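Side-chain contacts in ribosomal protein s2-related protein (Deinococcus radiodurans, PDB 2JH3), which binds a [4Fe-4S] cluster and may insert metal into tetrapyrroles such as sirohydrochlorin: residues Ala125-Ala128 against Gln129-Thr133; Thr159-Gln162 against Ala163-Arg167; Ala280-Ala283 against Leu284-Leu287; Arg343-Arg346 against Thr347-Thr350; Thr416-Ala419 against Gln420-Ser424. One frame throughout, in Å; residues are numbered along the deposited sequence.

Contact 1: Ala125-Ala128 against Gln129-Thr133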
loop_
_atom_site.group_PDB
_atom_site.type_symbol
_atom_site.label_atom_id
_atom_site.label_comp_id
_atom_site.label_asym_id
_atom_site.label_seq_id
_atom_site.Cartn_x
_atom_site.Cartn_y
_atom_site.Cartn_z
ATOM N N ALA A 125 38.138 -11.064 -16.731
ATOM C CA ALA A 125 37.017 -11.438 -15.862
ATOM C C ALA A 125 36.224 -12.632 -16.463
ATOM O O ALA A 125 35.824 -13.517 -15.763
ATOM C CB ALA A 125 36.096 -10.209 -15.604
ATOM N N ILE A 126 36.000 -12.597 -17.771
ATOM C CA ILE A 126 35.350 -13.694 -18.498
ATOM C C ILE A 126 36.158 -15.009 -18.373
ATOM O O ILE A 126 35.619 -16.002 -17.900
ATOM C CB ILE A 126 35.231 -13.352 -19.992
ATOM C CG1 ILE A 126 34.189 -12.247 -20.219
ATOM C CG2 ILE A 126 34.925 -14.668 -20.831
ATOM C CD1 ILE A 126 34.258 -11.585 -21.626
ATOM N N ALA A 127 37.443 -14.976 -18.744
ATOM C CA ALA A 127 38.378 -16.116 -18.494
ATOM C C ALA A 127 38.370 -16.616 -17.068
ATOM O O ALA A 127 38.329 -17.843 -16.793
ATOM C CB ALA A 127 39.788 -15.796 -18.976
ATOM N N ALA A 128 38.324 -15.715 -16.113
ATOM C CA ALA A 128 38.377 -16.183 -14.738
ATOM C C ALA A 128 37.135 -16.938 -14.351
ATOM O O ALA A 128 37.209 -17.989 -13.705
ATOM C CB ALA A 128 38.593 -15.050 -13.818
ATOM N N GLN A 129 35.980 -16.393 -14.712
ATOM C CA GLN A 129 34.698 -17.061 -14.498
ATOM C C GLN A 129 34.708 -18.425 -15.235
ATOM O O GLN A 129 34.223 -19.419 -14.698
ATOM C CB GLN A 129 33.579 -16.139 -14.982
ATOM C CG GLN A 129 32.168 -16.611 -14.867
ATOM C CD GLN A 129 31.803 -17.106 -13.496
ATOM O OE1 GLN A 129 31.068 -16.465 -12.785
ATOM N NE2 GLN A 129 32.292 -18.285 -13.133
ATOM N N ALA A 130 35.245 -18.460 -16.444
ATOM C CA ALA A 130 35.281 -19.701 -17.225
ATOM C C ALA A 130 36.070 -20.766 -16.445
ATOM O O ALA A 130 35.580 -21.890 -16.215
ATOM C CB ALA A 130 35.909 -19.451 -18.578
ATOM N N ARG A 131 37.263 -20.380 -15.983
ATOM C CA ARG A 131 38.149 -21.316 -15.276
ATOM C C ARG A 131 37.523 -21.778 -14.014
ATOM O O ARG A 131 37.611 -22.954 -13.682
ATOM C CB ARG A 131 39.495 -20.679 -14.998
ATOM C CG ARG A 131 40.290 -20.437 -16.255
ATOM C CD ARG A 131 41.700 -19.952 -15.959
ATOM N NE ARG A 131 41.719 -18.735 -15.134
ATOM C CZ ARG A 131 42.020 -17.493 -15.550
ATOM N NH1 ARG A 131 42.367 -17.222 -16.809
ATOM N NH2 ARG A 131 41.976 -16.492 -14.661
ATOM N N ASP A 132 36.842 -20.878 -13.320
ATOM C CA ASP A 132 36.210 -21.232 -12.050
ATOM C C ASP A 132 35.055 -22.191 -12.252
ATOM O O ASP A 132 34.669 -22.920 -11.342
ATOM C CB ASP A 132 35.692 -19.981 -11.319
ATOM C CG ASP A 132 36.821 -19.038 -10.852
ATOM O OD1 ASP A 132 38.020 -19.382 -11.038
ATOM O OD2 ASP A 132 36.471 -17.944 -10.300
ATOM N N THR A 133 34.472 -22.163 -13.442
ATOM C CA THR A 133 33.286 -22.953 -13.750
ATOM C C THR A 133 33.647 -24.432 -14.101
ATOM O O THR A 133 32.854 -25.337 -13.830
ATOM C CB THR A 133 32.446 -22.235 -14.865
ATOM O OG1 THR A 133 31.943 -20.980 -14.349
ATOM C CG2 THR A 133 31.304 -23.078 -15.336
#

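Contact 2: Thr159-Gln162 against Ala163-Arg167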
loop_
_atom_site.group_PDB
_atom_site.type_symbol
_atom_site.label_atom_id
_atom_site.label_comp_id
_atom_site.label_asym_id
_atom_site.label_seq_id
_atom_site.Cartn_x
_atom_site.Cartn_y
_atom_site.Cartn_z
ATOM N N THR A 159 34.482 -7.726 -29.481
ATOM C CA THR A 159 35.889 -7.300 -29.270
ATOM C C THR A 159 36.594 -8.192 -28.257
ATOM O O THR A 159 37.640 -8.754 -28.543
ATOM C CB THR A 159 35.911 -5.827 -28.942
ATOM O OG1 THR A 159 35.433 -5.132 -30.101
ATOM C CG2 THR A 159 37.297 -5.346 -28.582
ATOM N N HIS A 160 35.969 -8.436 -27.115
ATOM C CA HIS A 160 36.534 -9.339 -26.131
ATOM C C HIS A 160 36.694 -10.793 -26.600
ATOM O O HIS A 160 37.651 -11.475 -26.187
ATOM C CB HIS A 160 35.674 -9.347 -24.878
ATOM C CG HIS A 160 35.561 -7.993 -24.266
ATOM N ND1 HIS A 160 34.350 -7.421 -23.907
ATOM C CD2 HIS A 160 36.498 -7.039 -24.095
ATOM C CE1 HIS A 160 34.574 -6.182 -23.486
ATOM N NE2 HIS A 160 35.865 -5.927 -23.592
ATOM N N ALA A 161 35.693 -11.281 -27.346
ATOM C CA ALA A 161 35.737 -12.673 -27.863
ATOM C C ALA A 161 37.025 -12.832 -28.695
ATOM O O ALA A 161 37.774 -13.795 -28.502
ATOM C CB ALA A 161 34.486 -12.977 -28.654
ATOM N N GLN A 162 37.362 -11.811 -29.482
ATOM C CA GLN A 162 38.609 -11.878 -30.283
ATOM C C GLN A 162 39.910 -11.801 -29.457
ATOM O O GLN A 162 40.846 -12.550 -29.723
ATOM C CB GLN A 162 38.594 -10.879 -31.415
ATOM C CG GLN A 162 39.877 -10.919 -32.295
ATOM C CD GLN A 162 40.116 -12.256 -33.053
ATOM O OE1 GLN A 162 39.223 -13.088 -33.211
ATOM N NE2 GLN A 162 41.332 -12.421 -33.555
ATOM N N ALA A 163 39.965 -10.965 -28.413
ATOM C CA ALA A 163 41.114 -10.979 -27.540
ATOM C C ALA A 163 41.304 -12.325 -26.852
ATOM O O ALA A 163 42.430 -12.711 -26.489
ATOM C CB ALA A 163 40.974 -9.893 -26.477
ATOM N N LEU A 164 40.221 -13.031 -26.567
ATOM C CA LEU A 164 40.374 -14.258 -25.808
ATOM C C LEU A 164 40.855 -15.387 -26.724
ATOM O O LEU A 164 41.488 -16.352 -26.240
ATOM C CB LEU A 164 39.078 -14.635 -25.113
ATOM C CG LEU A 164 38.686 -13.813 -23.871
ATOM C CD1 LEU A 164 37.159 -13.906 -23.706
ATOM C CD2 LEU A 164 39.439 -14.258 -22.619
ATOM N N ARG A 165 40.548 -15.277 -28.021
ATOM C CA ARG A 165 41.069 -16.210 -29.026
ATOM C C ARG A 165 42.593 -16.063 -29.059
ATOM O O ARG A 165 43.335 -17.032 -28.852
ATOM C CB ARG A 165 40.466 -15.940 -30.402
ATOM C CG ARG A 165 39.047 -16.381 -30.527
ATOM C CD ARG A 165 38.460 -15.962 -31.860
ATOM N NE ARG A 165 37.022 -16.134 -31.816
ATOM C CZ ARG A 165 36.114 -15.189 -32.035
ATOM N NH1 ARG A 165 36.455 -13.965 -32.374
ATOM N NH2 ARG A 165 34.812 -15.472 -31.911
ATOM N N GLU A 166 43.055 -14.829 -29.185
ATOM C CA GLU A 166 44.505 -14.587 -29.229
ATOM C C GLU A 166 45.238 -15.059 -27.968
ATOM O O GLU A 166 46.237 -15.778 -28.057
ATOM C CB GLU A 166 44.773 -13.143 -29.559
ATOM C CG GLU A 166 43.670 -12.556 -30.424
ATOM C CD GLU A 166 44.162 -11.859 -31.649
ATOM O OE1 GLU A 166 44.814 -12.564 -32.452
ATOM O OE2 GLU A 166 43.852 -10.645 -31.823
ATOM N N ARG A 167 44.757 -14.735 -26.783
ATOM C CA ARG A 167 45.331 -15.386 -25.598
ATOM C C ARG A 167 45.485 -16.935 -25.732
ATOM O O ARG A 167 46.492 -17.508 -25.304
ATOM C CB ARG A 167 44.492 -15.110 -24.370
ATOM C CG ARG A 167 44.516 -13.683 -23.935
ATOM C CD ARG A 167 43.124 -13.263 -23.497
ATOM N NE ARG A 167 43.164 -12.004 -22.785
ATOM C CZ ARG A 167 43.129 -11.892 -21.462
ATOM N NH1 ARG A 167 43.017 -12.954 -20.634
ATOM N NH2 ARG A 167 43.206 -10.672 -20.966
#

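Contact 3: Ala280-Ala283 against Leu284-Leu287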
loop_
_atom_site.group_PDB
_atom_site.type_symbol
_atom_site.label_atom_id
_atom_site.label_comp_id
_atom_site.label_asym_id
_atom_site.label_seq_id
_atom_site.Cartn_x
_atom_site.Cartn_y
_atom_site.Cartn_z
ATOM N N ALA A 280 24.271 19.377 5.416
ATOM C CA ALA A 280 23.100 18.540 5.636
ATOM C C ALA A 280 23.435 17.392 6.564
ATOM O O ALA A 280 22.675 17.067 7.478
ATOM C CB ALA A 280 22.511 18.087 4.380
ATOM N N TRP A 281 24.651 16.867 6.455
ATOM C CA TRP A 281 25.023 15.797 7.362
ATOM C C TRP A 281 25.358 16.304 8.740
ATOM O O TRP A 281 25.151 15.587 9.707
ATOM C CB TRP A 281 26.068 14.852 6.706
ATOM C CG TRP A 281 25.322 14.102 5.619
ATOM C CD1 TRP A 281 25.257 14.420 4.325
ATOM C CD2 TRP A 281 24.493 12.945 5.801
ATOM N NE1 TRP A 281 24.480 13.522 3.654
ATOM C CE2 TRP A 281 23.957 12.627 4.561
ATOM C CE3 TRP A 281 24.111 12.200 6.915
ATOM C CZ2 TRP A 281 23.077 11.565 4.377
ATOM C CZ3 TRP A 281 23.239 11.131 6.749
ATOM C CH2 TRP A 281 22.740 10.819 5.483
ATOM N N ALA A 282 25.826 17.548 8.852
ATOM C CA ALA A 282 25.951 18.176 10.194
ATOM C C ALA A 282 24.585 18.318 10.870
ATOM O O ALA A 282 24.427 18.112 12.127
ATOM C CB ALA A 282 26.632 19.517 10.107
ATOM N N ALA A 283 23.576 18.686 10.089
ATOM C CA ALA A 283 22.218 18.750 10.625
ATOM C C ALA A 283 21.707 17.377 11.107
ATOM O O ALA A 283 21.058 17.193 12.177
ATOM C CB ALA A 283 21.296 19.268 9.596
ATOM N N LEU A 284 22.017 16.377 10.324
ATOM C CA LEU A 284 21.562 15.016 10.664
ATOM C C LEU A 284 22.232 14.545 11.948
ATOM O O LEU A 284 21.563 14.019 12.784
ATOM C CB LEU A 284 21.854 14.047 9.509
ATOM C CG LEU A 284 21.500 12.531 9.636
ATOM C CD1 LEU A 284 22.441 11.715 10.474
ATOM C CD2 LEU A 284 20.128 12.325 10.199
ATOM N N ARG A 285 23.567 14.698 12.057
ATOM C CA ARG A 285 24.294 14.352 13.288
ATOM C C ARG A 285 23.702 15.015 14.545
ATOM O O ARG A 285 23.519 14.407 15.570
ATOM C CB ARG A 285 25.759 14.706 13.153
ATOM C CG ARG A 285 26.506 13.717 12.352
ATOM C CD ARG A 285 28.007 13.832 12.436
ATOM N NE ARG A 285 28.490 15.176 12.057
ATOM C CZ ARG A 285 28.720 15.608 10.816
ATOM N NH1 ARG A 285 28.511 14.840 9.750
ATOM N NH2 ARG A 285 29.177 16.836 10.634
ATOM N N HIS A 286 23.317 16.269 14.417
ATOM C CA HIS A 286 22.655 16.952 15.489
ATOM C C HIS A 286 21.341 16.306 15.905
ATOM O O HIS A 286 21.045 16.031 17.080
ATOM C CB HIS A 286 22.415 18.389 15.007
ATOM C CG HIS A 286 22.025 19.308 16.125
ATOM N ND1 HIS A 286 20.713 19.540 16.467
ATOM C CD2 HIS A 286 22.779 19.983 17.020
ATOM C CE1 HIS A 286 20.676 20.347 17.507
ATOM N NE2 HIS A 286 21.918 20.651 17.848
ATOM N N LEU A 287 20.511 16.068 14.915
ATOM C CA LEU A 287 19.307 15.307 15.135
ATOM C C LEU A 287 19.524 13.924 15.739
ATOM O O LEU A 287 18.755 13.494 16.619
ATOM C CB LEU A 287 18.605 15.095 13.788
ATOM C CG LEU A 287 17.252 14.440 13.879
ATOM C CD1 LEU A 287 16.342 15.047 12.887
ATOM C CD2 LEU A 287 17.245 12.860 13.676
#

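Contact 4: Arg343-Arg346 against Thr347-Thr350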
loop_
_atom_site.group_PDB
_atom_site.type_symbol
_atom_site.label_atom_id
_atom_site.label_comp_id
_atom_site.label_asym_id
_atom_site.label_seq_id
_atom_site.Cartn_x
_atom_site.Cartn_y
_atom_site.Cartn_z
ATOM N N ARG A 343 11.134 -2.791 -3.147
ATOM C CA ARG A 343 10.838 -1.389 -2.898
ATOM C C ARG A 343 11.740 -0.425 -3.681
ATOM O O ARG A 343 12.756 0.054 -3.128
ATOM C CB ARG A 343 11.074 -1.165 -1.409
ATOM C CG ARG A 343 10.146 -2.002 -0.487
ATOM C CD ARG A 343 10.345 -1.758 1.024
ATOM N NE ARG A 343 9.997 -0.373 1.372
ATOM C CZ ARG A 343 10.821 0.596 1.755
ATOM N NH1 ARG A 343 12.100 0.375 1.901
ATOM N NH2 ARG A 343 10.315 1.844 1.953
ATOM N N PRO A 344 11.390 -0.121 -4.953
ATOM C CA PRO A 344 12.240 0.751 -5.776
ATOM C C PRO A 344 12.271 2.191 -5.316
ATOM O O PRO A 344 13.270 2.890 -5.480
ATOM C CB PRO A 344 11.638 0.595 -7.147
ATOM C CG PRO A 344 10.261 0.265 -6.936
ATOM C CD PRO A 344 10.194 -0.542 -5.706
ATOM N N ILE A 345 11.182 2.626 -4.659
ATOM C CA ILE A 345 11.086 3.917 -4.077
ATOM C C ILE A 345 11.047 3.768 -2.557
ATOM O O ILE A 345 10.057 3.303 -2.002
ATOM C CB ILE A 345 9.795 4.691 -4.571
ATOM C CG1 ILE A 345 9.697 4.769 -6.095
ATOM C CG2 ILE A 345 9.800 6.065 -3.965
ATOM C CD1 ILE A 345 10.865 5.395 -6.835
ATOM N N ARG A 346 12.146 4.163 -1.889
ATOM C CA ARG A 346 12.377 3.764 -0.498
ATOM C C ARG A 346 11.608 4.624 0.479
ATOM O O ARG A 346 11.532 4.312 1.640
ATOM C CB ARG A 346 13.901 3.754 -0.227
ATOM C CG ARG A 346 14.568 2.429 -0.677
ATOM C CD ARG A 346 16.080 2.384 -0.618
ATOM N NE ARG A 346 16.557 1.005 -0.540
ATOM C CZ ARG A 346 16.587 0.250 0.541
ATOM N NH1 ARG A 346 17.017 -0.996 0.432
ATOM N NH2 ARG A 346 16.357 0.749 1.760
ATOM N N THR A 347 11.092 5.767 0.037
ATOM C CA THR A 347 10.178 6.589 0.846
ATOM C C THR A 347 8.684 6.123 0.859
ATOM O O THR A 347 7.861 6.781 1.440
ATOM C CB THR A 347 10.193 8.017 0.411
ATOM O OG1 THR A 347 10.048 8.149 -1.014
ATOM C CG2 THR A 347 11.507 8.641 0.824
ATOM N N TRP A 348 8.387 5.020 0.195
ATOM C CA TRP A 348 7.072 4.431 0.292
ATOM C C TRP A 348 6.846 3.944 1.701
ATOM O O TRP A 348 7.785 3.509 2.378
ATOM C CB TRP A 348 6.836 3.336 -0.781
ATOM C CG TRP A 348 6.398 3.946 -2.040
ATOM C CD1 TRP A 348 6.762 5.186 -2.514
ATOM C CD2 TRP A 348 5.583 3.366 -3.037
ATOM N NE1 TRP A 348 6.159 5.419 -3.705
ATOM C CE2 TRP A 348 5.401 4.331 -4.033
ATOM C CE3 TRP A 348 4.861 2.165 -3.117
ATOM C CZ2 TRP A 348 4.624 4.087 -5.184
ATOM C CZ3 TRP A 348 4.068 1.935 -4.212
ATOM C CH2 TRP A 348 3.934 2.891 -5.230
ATOM N N ARG A 349 5.616 4.127 2.186
ATOM C CA ARG A 349 5.198 3.712 3.531
ATOM C C ARG A 349 5.037 2.194 3.640
ATOM O O ARG A 349 3.966 1.626 4.048
ATOM C CB ARG A 349 3.931 4.462 3.904
ATOM C CG ARG A 349 3.721 4.695 5.447
ATOM C CD ARG A 349 2.237 4.876 5.819
ATOM N NE ARG A 349 1.729 6.080 5.125
ATOM C CZ ARG A 349 0.552 6.656 5.357
ATOM N NH1 ARG A 349 -0.255 6.132 6.239
ATOM N NH2 ARG A 349 0.177 7.710 4.673
ATOM N N THR A 350 6.125 1.477 3.329
ATOM C CA THR A 350 6.125 0.021 3.209
ATOM C C THR A 350 7.377 -0.585 3.803
ATOM O O THR A 350 7.656 -1.731 3.539
ATOM C CB THR A 350 6.042 -0.381 1.757
ATOM O OG1 THR A 350 7.180 0.156 1.103
ATOM C CG2 THR A 350 4.753 0.164 1.105
#

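Contact 5: Thr416-Ala419 against Gln420-Ser424. With SF4 (iron/sulfur cluster), chain E.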
loop_
_atom_site.group_PDB
_atom_site.type_symbol
_atom_site.label_atom_id
_atom_site.label_comp_id
_atom_site.label_asym_id
_atom_site.label_seq_id
_atom_site.Cartn_x
_atom_site.Cartn_y
_atom_site.Cartn_z
ATOM N N THR A 416 -4.497 12.875 -11.547
ATOM C CA THR A 416 -5.256 11.741 -11.129
ATOM C C THR A 416 -4.420 10.511 -10.787
ATOM O O THR A 416 -4.679 9.794 -9.778
ATOM C CB THR A 416 -6.245 11.426 -12.291
ATOM O OG1 THR A 416 -7.190 12.523 -12.366
ATOM C CG2 THR A 416 -6.927 10.223 -12.064
ATOM N N VAL A 417 -3.406 10.242 -11.624
ATOM C CA VAL A 417 -2.490 9.139 -11.367
ATOM C C VAL A 417 -1.589 9.445 -10.169
ATOM O O VAL A 417 -1.430 8.590 -9.342
ATOM C CB VAL A 417 -1.634 8.817 -12.622
ATOM C CG1 VAL A 417 -0.638 7.664 -12.361
ATOM C CG2 VAL A 417 -2.551 8.475 -13.790
ATOM N N ALA A 418 -1.060 10.661 -10.072
ATOM C CA ALA A 418 -0.214 11.012 -8.954
ATOM C C ALA A 418 -0.969 10.880 -7.637
ATOM O O ALA A 418 -0.412 10.369 -6.661
ATOM C CB ALA A 418 0.329 12.351 -9.141
ATOM N N ALA A 419 -2.252 11.247 -7.575
ATOM C CA ALA A 419 -3.024 11.087 -6.311
ATOM C C ALA A 419 -3.077 9.627 -5.893
ATOM O O ALA A 419 -2.929 9.278 -4.718
ATOM C CB ALA A 419 -4.462 11.640 -6.451
ATOM N N GLN A 420 -3.179 8.742 -6.873
ATOM C CA GLN A 420 -3.257 7.295 -6.604
ATOM C C GLN A 420 -1.906 6.685 -6.266
ATOM O O GLN A 420 -1.803 5.900 -5.318
ATOM C CB GLN A 420 -3.878 6.558 -7.771
ATOM C CG GLN A 420 -5.386 6.839 -8.006
ATOM C CD GLN A 420 -6.324 6.706 -6.747
ATOM O OE1 GLN A 420 -6.384 5.656 -6.103
ATOM N NE2 GLN A 420 -7.043 7.840 -6.401
ATOM N N VAL A 421 -0.873 7.016 -7.033
ATOM C CA VAL A 421 0.476 6.456 -6.807
ATOM C C VAL A 421 1.181 7.056 -5.584
ATOM O O VAL A 421 1.623 6.348 -4.693
ATOM C CB VAL A 421 1.328 6.766 -7.997
ATOM C CG1 VAL A 421 2.836 6.456 -7.740
ATOM C CG2 VAL A 421 0.842 5.885 -9.143
ATOM N N CYS A 422 1.184 8.364 -5.524
ATOM C CA CYS A 422 1.912 9.075 -4.496
ATOM C C CYS A 422 1.332 8.905 -3.077
ATOM O O CYS A 422 2.013 9.172 -2.072
ATOM C CB CYS A 422 2.002 10.543 -4.836
ATOM S SG CYS A 422 2.875 10.911 -6.363
ATOM N N ALA A 423 0.074 8.438 -3.002
ATOM C CA ALA A 423 -0.528 8.092 -1.710
ATOM C C ALA A 423 0.227 7.072 -0.933
ATOM O O ALA A 423 0.093 6.980 0.310
ATOM C CB ALA A 423 -1.944 7.673 -1.911
ATOM N N SER A 424 1.005 6.250 -1.631
ATOM C CA SER A 424 1.863 5.283 -0.968
ATOM C C SER A 424 3.154 5.846 -0.412
ATOM O O SER A 424 3.869 5.160 0.349
ATOM C CB SER A 424 2.173 4.142 -1.945
ATOM O OG SER A 424 1.026 3.310 -2.108
HETATM FE FE1 SF4 E . 7.603 11.722 -5.663
HETATM FE FE2 SF4 E . 7.422 9.209 -6.674
HETATM FE FE3 SF4 E . 6.958 9.680 -4.052
HETATM FE FE4 SF4 E . 5.158 10.530 -5.924
HETATM S S1 SF4 E . 5.696 8.317 -5.455
HETATM S S2 SF4 E . 5.922 11.776 -4.141
HETATM S S3 SF4 E . 6.578 11.150 -7.653
HETATM S S4 SF4 E . 8.996 9.880 -5.099
HETATM O O HOH W 1 -6.973 10.095 -8.418
#

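Contact 1: Ala125-Ala128 against Gln129-Thr133
The last two turns of the helix 122-133 carry this local contact between residues three and four apart, in which the side chain of Arg131 folds back over Ala127 and Ala128. The chain leaves with CG beside its backbone N and then bends at chi3 (-56°), which turns the guanidinium back along the helix. One face of that group lies over the backbone, with Ala127 O and Ala128 CA beneath its rim; NH2 of Arg131 is 3.6 Å from Ala128 CA and its NH1 3.7 Å from Ala127 CB. These are packing contacts, and the polar partner of NH1 is Gln169. Beneath them run the main-chain bonds, Arg131 N to Ala127 O at 2.9 Å and Asp132 N to Ala128 O at 2.9 Å. The carboxylate of Asp132 also comes close to that second carbonyl, with OD1 3.1 Å from Ala128 O; both are acceptors, and OD2 is bonded to His250. At the next residue, Thr133 OG1 donates to Gln129 O, one turn back, over 2.8 Å. Ile126 and Ala130 face inward onto strands 144-149 and 207-211. The whole is an amphipathic alpha helix covering a parallel sheet, as in the alpha/beta fold of the chelatase superfamily.

Contact 2: Thr159-Gln162 against Ala163-Arg167
Gln162 and Arg165 are joined by a side-chain bond on helix 155-167: NH1 of Arg165 donates to OE1 of Gln162 over 3.0 Å, at an N-H...O angle of 164°. The oxygen lies at the edge of the guanidinium, near its plane, and the donor lies in the carbonyl plane of the amide. The bend of Gln162 at chi2 (63°) brings OE1 round to the extended arginine chain, which it crosses at about a right angle. A second nitrogen, Arg165 NH2, donates to the backbone O of Val173. Over one face of the guanidinium sits the carbonyl of Ala161, whose oxygen accepts Arg165 N at 3.2 Å and, weakly, Leu164 N. Gln162 O takes Glu166 N at 3.2 Å and a weak bond from Arg165 N. Further back, His160 O accepts Leu164 N at 3.0 Å and Thr159 O accepts Ala163 N, while His160 NE2 has a weak bond to His119 O. The Gln162 amide and Glu166 carboxylate come near each other with planes 59° apart, Gln162 NE2 3.5 Å from Glu166 OE2. The bonds of NH1 and NH2 should limit rotation of the guanidinium, and the second ties the helix surface to strand 172-177, the next strand of this beta-alpha-beta unit.

Contact 3: Ala280-Ala283 against Leu284-Leu287
Trp281 O receives Arg285 N at 3.0 Å in a nearly straight bond (174°), and the same oxygen lies under the guanidinium of Arg285. A kink between CG and NE (chi3 -56°) doubles the arginine chain over the preceding turn, and one face of the group covers Trp281 O and Ala282 CA. NH2 of Arg285 packs 3.5 Å from Ala282 CA, with Ala282 CB 3.7 Å from the same nitrogen. Arg285 NH1 stands 3.4 Å from Trp281 O, but at an angle too poor for a hydrogen bond. On the inner side of the helix, the indole of Trp281 and the side chain of Leu284 lie side by side and point the same way. Leu284 CG sits 3.6 Å from Trp281 CZ3, and its CD1 lies 3.9 Å from the same carbon, so the benzene part of the indole does the touching. Ala283 O takes Leu287 N at 3.0 Å, carrying the main-chain pattern into the next turn. Helix 275-290 thereby presents Trp281 and Leu284 together to helices 361-371 and 375-383: both reach Leu368 and Ile376, Trp281 NE1 is bonded to Glu377, and Leu284 and Leu287 meet Leu294 of strand 292-294.

Contact 4: Arg343-Arg346 against Thr347-Thr350
The bend of Arg343 at chi3 (64°) turns its guanidinium edge toward Trp348 and Thr350, while the chi1 of Thr350 (60°) places OG1 between its backbone N and carbonyl carbon, facing that edge. NE of Arg343 donates to Thr350 OG1 over 2.9 Å in an almost straight bond (174°), with the hydroxyl oxygen in the guanidinium plane. NH2 of Arg343 serves two carbonyls: Trp348 O at 3.1 Å, near the same plane, and Arg346 O at 2.8 Å, where the donor stands above the carbonyl plane. NH1 is taken by Thr334 O, so the guanidinium is gripped on all three nitrogens. Within the bend, Trp348 N bonds to Ile345 O over 3.3 Å, closing a type I turn. The indole of Trp348 then lies against Ile345 in a CH-pi contact, Ile345 CB standing 4.0 Å from the centroid of the Trp348 five-membered ring and over its face; Ile345 CG2 is 3.5 Å from Trp348 CD1. Trp348 NE1 is buried here without a hydrogen-bonding partner. The indole touches the cluster, and Thr347 and Ile345 lie against the cluster-binding Cys425 and Cys454, respectively. A type I turn, held by Arg343, thus places Trp348 in the wall of this [4Fe-4S] site.

Contact 5: Thr416-Ala419 against Gln420-Ser424
Ala418 and Cys422 meet one turn apart in the last part of helix 411-422, where Cys422 binds the [4Fe-4S] cluster together with Cys425, Cys450 and Cys454. The chi1 of Cys422 (-62°) sets SG opposite its carbonyl carbon and beside the backbone N, which directs the sulfur to the cluster iron FE4 at 2.4 Å. The same rotamer leaves Cys422 SG 4.0 Å from Ala418 CB. Cys422 N donates to Ala418 O over 2.8 Å, fixing the backbone from which the ligand sulfur projects. Val417 and Val421 lie side by side and point the same way, each with CG1 anti to its backbone N; the meeting branches are Val417 CG1 and Val421 CG2, 4.0 Å apart. CG1 of Val421 turns to the cluster, 4.1 Å from the sulfide S1. Gln420 bends at chi2 (-50°), curling its amide back toward Thr416, and a water bridges the two: it donates to Thr416 O at 2.7 Å and accepts from Gln420 NE2 at 3.0 Å. The amide also makes weak bonds to Ala339 and Arg341 of the second subunit, so it lies at the dimer interface. Around the helix, Val417 and Val421 pack on Ala460 of helix 455-467, Ala418 and Cys422 rest on Arg429 of strand 427-429, and Val421 touches Trp348 in the loop before strand 355-359.

Overall arrangement
Two pairs of neighbours and one outlier make up the set. Contacts 1 and 2, with centres 14 Å apart, are adjacent helices of the chelatase-like part, joined by Leu164, whose CD1 lies 3.7 Å from Ile126 CG2. Contacts 4 and 5, with centres 13 Å apart, flank the [4Fe-4S] cluster from a loop and a helix; Arg349 N is 2.7 Å from Ser424 O, a probable hydrogen bond, and both contacts also reach the second subunit. Contact 3 shares the stabilising domain with contact 4, its centre 23 Å away, without touching it. The helices of contacts 1 and 2 lie far from the cluster, their centres 47 and 51 Å from that of contact 5.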